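Local structure of UPF0249 protein EF_3048 (Enterococcus faecalis, 2I5I) at the interface of chains A and B and the interface of chains A and C. The protein probably removes acetyl groups from acetylated carbohydrates as a magnesium-dependent YdjC-family hydrolase, and is a putative cellobiose-phosphate cleavage protein. Residues are numbered along the deposited sequence; one frame, centred on the assembly and turned at random. Chains: chain A/B/C, UPF0249 protein EF_3048.

Contact 1: the interface of chains A and B. Residues chain A 54-55; chain B 54-55.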
# COMPACT_ATOMS: atom_id res chain seq x y z
N ILE A 54 -7.05 -3.18 2.66
CA ILE A 54 -5.62 -3.44 2.38
C ILE A 54 -5.36 -4.90 2.13
O ILE A 54 -4.41 -5.18 1.38
CB ILE A 54 -4.73 -2.90 3.50
CG1 ILE A 54 -4.81 -3.66 4.82
CG2 ILE A 54 -5.03 -1.42 3.73
CD1 ILE A 54 -3.86 -3.12 5.88
N SER A 55 -6.13 -5.81 2.73
CA SER A 55 -5.82 -7.23 2.60
C SER A 55 -6.88 -8.05 1.88
O SER A 55 -6.60 -9.21 1.52
CB SER A 55 -5.51 -7.78 4.00
OG SER A 55 -6.66 -8.13 4.72
N ILE B 54 2.01 -5.68 5.26
CA ILE B 54 1.00 -4.67 4.89
C ILE B 54 0.12 -4.27 6.05
O ILE B 54 -0.32 -3.11 6.09
CB ILE B 54 0.14 -5.20 3.73
CG1 ILE B 54 -0.83 -6.31 4.11
CG2 ILE B 54 1.03 -5.62 2.58
CD1 ILE B 54 -1.47 -7.04 2.95
N SER B 55 -0.15 -5.18 6.99
CA SER B 55 -1.07 -4.85 8.09
C SER B 55 -0.38 -4.70 9.44
O SER B 55 -1.01 -4.23 10.39
CB SER B 55 -2.19 -5.90 8.14
OG SER B 55 -1.72 -7.11 8.65
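A:Ile54 reaches across to B:Ile54 and B:Ser55 with the end of its longer branch, at a patch where the C-terminal turns of two copies of helix 45-55 face each other. From CB, which stays on its own side, the two branches part. The CG2 methyl is directed away from the B residues of this patch and takes no part in the touch. CG1 leaves CB wedged between the backbone N and the carbonyl carbon (chi1 70°), which aims it toward chain B, yet it still stops short of close contact. The next bond is fully extended, CD1 lying anti to CA (chi2 178°), and this carries the terminal methyl onto the partner's main chain. There CD1 sits 3.6 Å from the carbonyl oxygen O of B:Ile54. It also packs at 3.9 Å against CB of B:Ser55, the methylene that carries the hydroxyl. The tip therefore rests on the peptide linking the two B residues rather than on the B:Ile54 side chain: the two isoleucine tips pass each other, each heading for the opposite backbone.

The return contact has the same form. CD1 of B:Ile54 lies 3.8 Å from O of A:Ile54, and 4.2 Å from CB of A:Ser55. The two-fold repeats the touch with the chains exchanged, the distances differing only slightly. In both serines the hydroxyl OG points away from the opposing methyl, leaving the CB side for the apolar touch. Among the four residues the touch is van der Waals packing, and together they hide 143 Å² in this patch of a larger interface.

Helix 45-55 ends here, between strand 35-38 and strand 60-65, in the alternating strand-and-helix order of the chain. The patch thus lies on the outside of the fold. The protein is a homodimer, and this two-fold contact may belong to that dimer, though the structure alone does not show it.

Contact 2: the interface of chains A and C. Residues chain A 4, 6, 254, 256; chain C 111-112, 115, 151.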
# COMPACT_ATOMS: atom_id res chain seq x y z
N ASN A 4 -27.34 -19.07 -17.21
CA ASN A 4 -26.33 -19.39 -16.20
C ASN A 4 -26.93 -19.19 -14.81
O ASN A 4 -27.97 -18.53 -14.64
CB ASN A 4 -25.06 -18.58 -16.42
CG ASN A 4 -25.36 -17.12 -16.67
OD1 ASN A 4 -26.29 -16.57 -16.07
ND2 ASN A 4 -24.59 -16.50 -17.56
N LYS A 6 -26.17 -17.78 -10.98
CA LYS A 6 -25.26 -16.90 -10.25
C LYS A 6 -25.44 -17.11 -8.76
O LYS A 6 -26.54 -16.97 -8.22
CB LYS A 6 -25.49 -15.45 -10.65
CG LYS A 6 -25.22 -15.21 -12.13
CD LYS A 6 -25.62 -13.77 -12.45
CE LYS A 6 -26.84 -13.79 -13.37
NZ LYS A 6 -26.37 -13.83 -14.78
N LEU A 254 -21.60 -19.91 -11.50
CA LEU A 254 -20.86 -18.66 -11.51
C LEU A 254 -20.84 -18.05 -10.12
O LEU A 254 -21.91 -17.79 -9.57
CB LEU A 254 -21.43 -17.61 -12.45
CG LEU A 254 -21.37 -17.86 -13.96
CD1 LEU A 254 -22.01 -16.71 -14.73
CD2 LEU A 254 -19.92 -18.10 -14.37
N ALA A 256 -20.81 -15.11 -7.80
CA ALA A 256 -21.09 -13.70 -7.95
C ALA A 256 -21.27 -12.94 -6.65
O ALA A 256 -21.20 -13.48 -5.55
CB ALA A 256 -22.38 -13.59 -8.79
N ASP C 111 -22.56 -12.74 -20.56
CA ASP C 111 -23.04 -12.42 -19.21
C ASP C 111 -22.07 -13.02 -18.19
O ASP C 111 -21.67 -12.39 -17.22
CB ASP C 111 -24.45 -12.97 -19.05
CG ASP C 111 -25.05 -12.84 -17.67
OD1 ASP C 111 -25.40 -11.70 -17.25
OD2 ASP C 111 -25.19 -13.86 -16.98
N ALA C 112 -21.68 -14.26 -18.41
CA ALA C 112 -20.70 -14.94 -17.58
C ALA C 112 -19.37 -14.18 -17.55
O ALA C 112 -18.71 -14.11 -16.51
CB ALA C 112 -20.50 -16.35 -18.10
N ILE C 115 -19.79 -11.19 -15.22
CA ILE C 115 -19.76 -11.61 -13.81
C ILE C 115 -18.34 -11.98 -13.38
O ILE C 115 -17.93 -11.68 -12.26
CB ILE C 115 -20.71 -12.78 -13.59
CG1 ILE C 115 -22.17 -12.27 -13.62
CG2 ILE C 115 -20.44 -13.56 -12.33
CD1 ILE C 115 -22.88 -12.95 -14.76
N TYR C 151 -26.68 -4.43 -17.44
CA TYR C 151 -25.72 -4.01 -16.42
C TYR C 151 -25.56 -2.50 -16.39
O TYR C 151 -24.85 -1.97 -15.55
CB TYR C 151 -24.36 -4.71 -16.63
CG TYR C 151 -24.45 -6.18 -16.30
CD1 TYR C 151 -24.29 -6.62 -14.99
CD2 TYR C 151 -24.68 -7.14 -17.27
CE1 TYR C 151 -24.37 -7.96 -14.67
CE2 TYR C 151 -24.77 -8.48 -16.96
CZ TYR C 151 -24.60 -8.89 -15.66
OH TYR C 151 -24.69 -10.23 -15.38
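C:Asp111 takes the ammonium group of A:Lys6 and the side-chain amide of A:Asn4 on one carboxylate oxygen. NZ of A:Lys6 makes a salt bridge to OD2 of C:Asp111 at 2.5 Å, a short separation. ND2 of A:Asn4 donates to the anti lone pair of the same OD2 at 2.8 Å, with amide and carboxylate nearly coplanar (26° apart). OD1 of A:Asn4 also lies close to this OD2, a clash of two acceptors; the charge of A:Lys6, whose NZ donates to that amide oxygen at 3.0 Å, may ease it.

Beside the polar cluster, C:Ile115 crosses A:Lys6 at about a right angle, its CD1 lying 3.7 Å from the lysine CD. Its other branch, CG2, faces CB of A:Ala256. CD1 of A:Leu254 lies over the helix backbone, 3.6 Å from CA of C:Ala112.

In the next shell, OH of C:Tyr151 donates to the other carboxylate oxygen, OD1 of C:Asp111, at 2.5 Å, meeting it from above the carboxylate plane while OD1 stays in the plane of the ring. This helps fix the carboxylate's rotation. The lysine chain bends at chi3 and chi4 (-113° and -89°), turning NZ toward the acid.

The patch docks the N-terminal loop with A:Asn4 and strands 6-11 and 254-256 of A against helix 103-117 of C, backed by the end of helix 138-151. It may help hold the six-chain deposited assembly together; the structure alone does not show that it forms in solution.

Contact 1 and contact 2 lie about 29 Å apart, measured between the centres of their C-alpha atoms, and share no residue or secondary-structure element. Chain A enters both: through helix 45-55 in contact 1, and through strands 6-11 and 254-256 and the loop before strand 6-11 in contact 2. One copy can therefore hold two neighbours at once. Contact 1 joins like to like across a two-fold, whereas contact 2 sets different surfaces against each other. The protein is a homodimer; if contact 1 belongs to that dimer, contact 2 may join dimers into the six-chain deposited assembly, which may not be the form in solution.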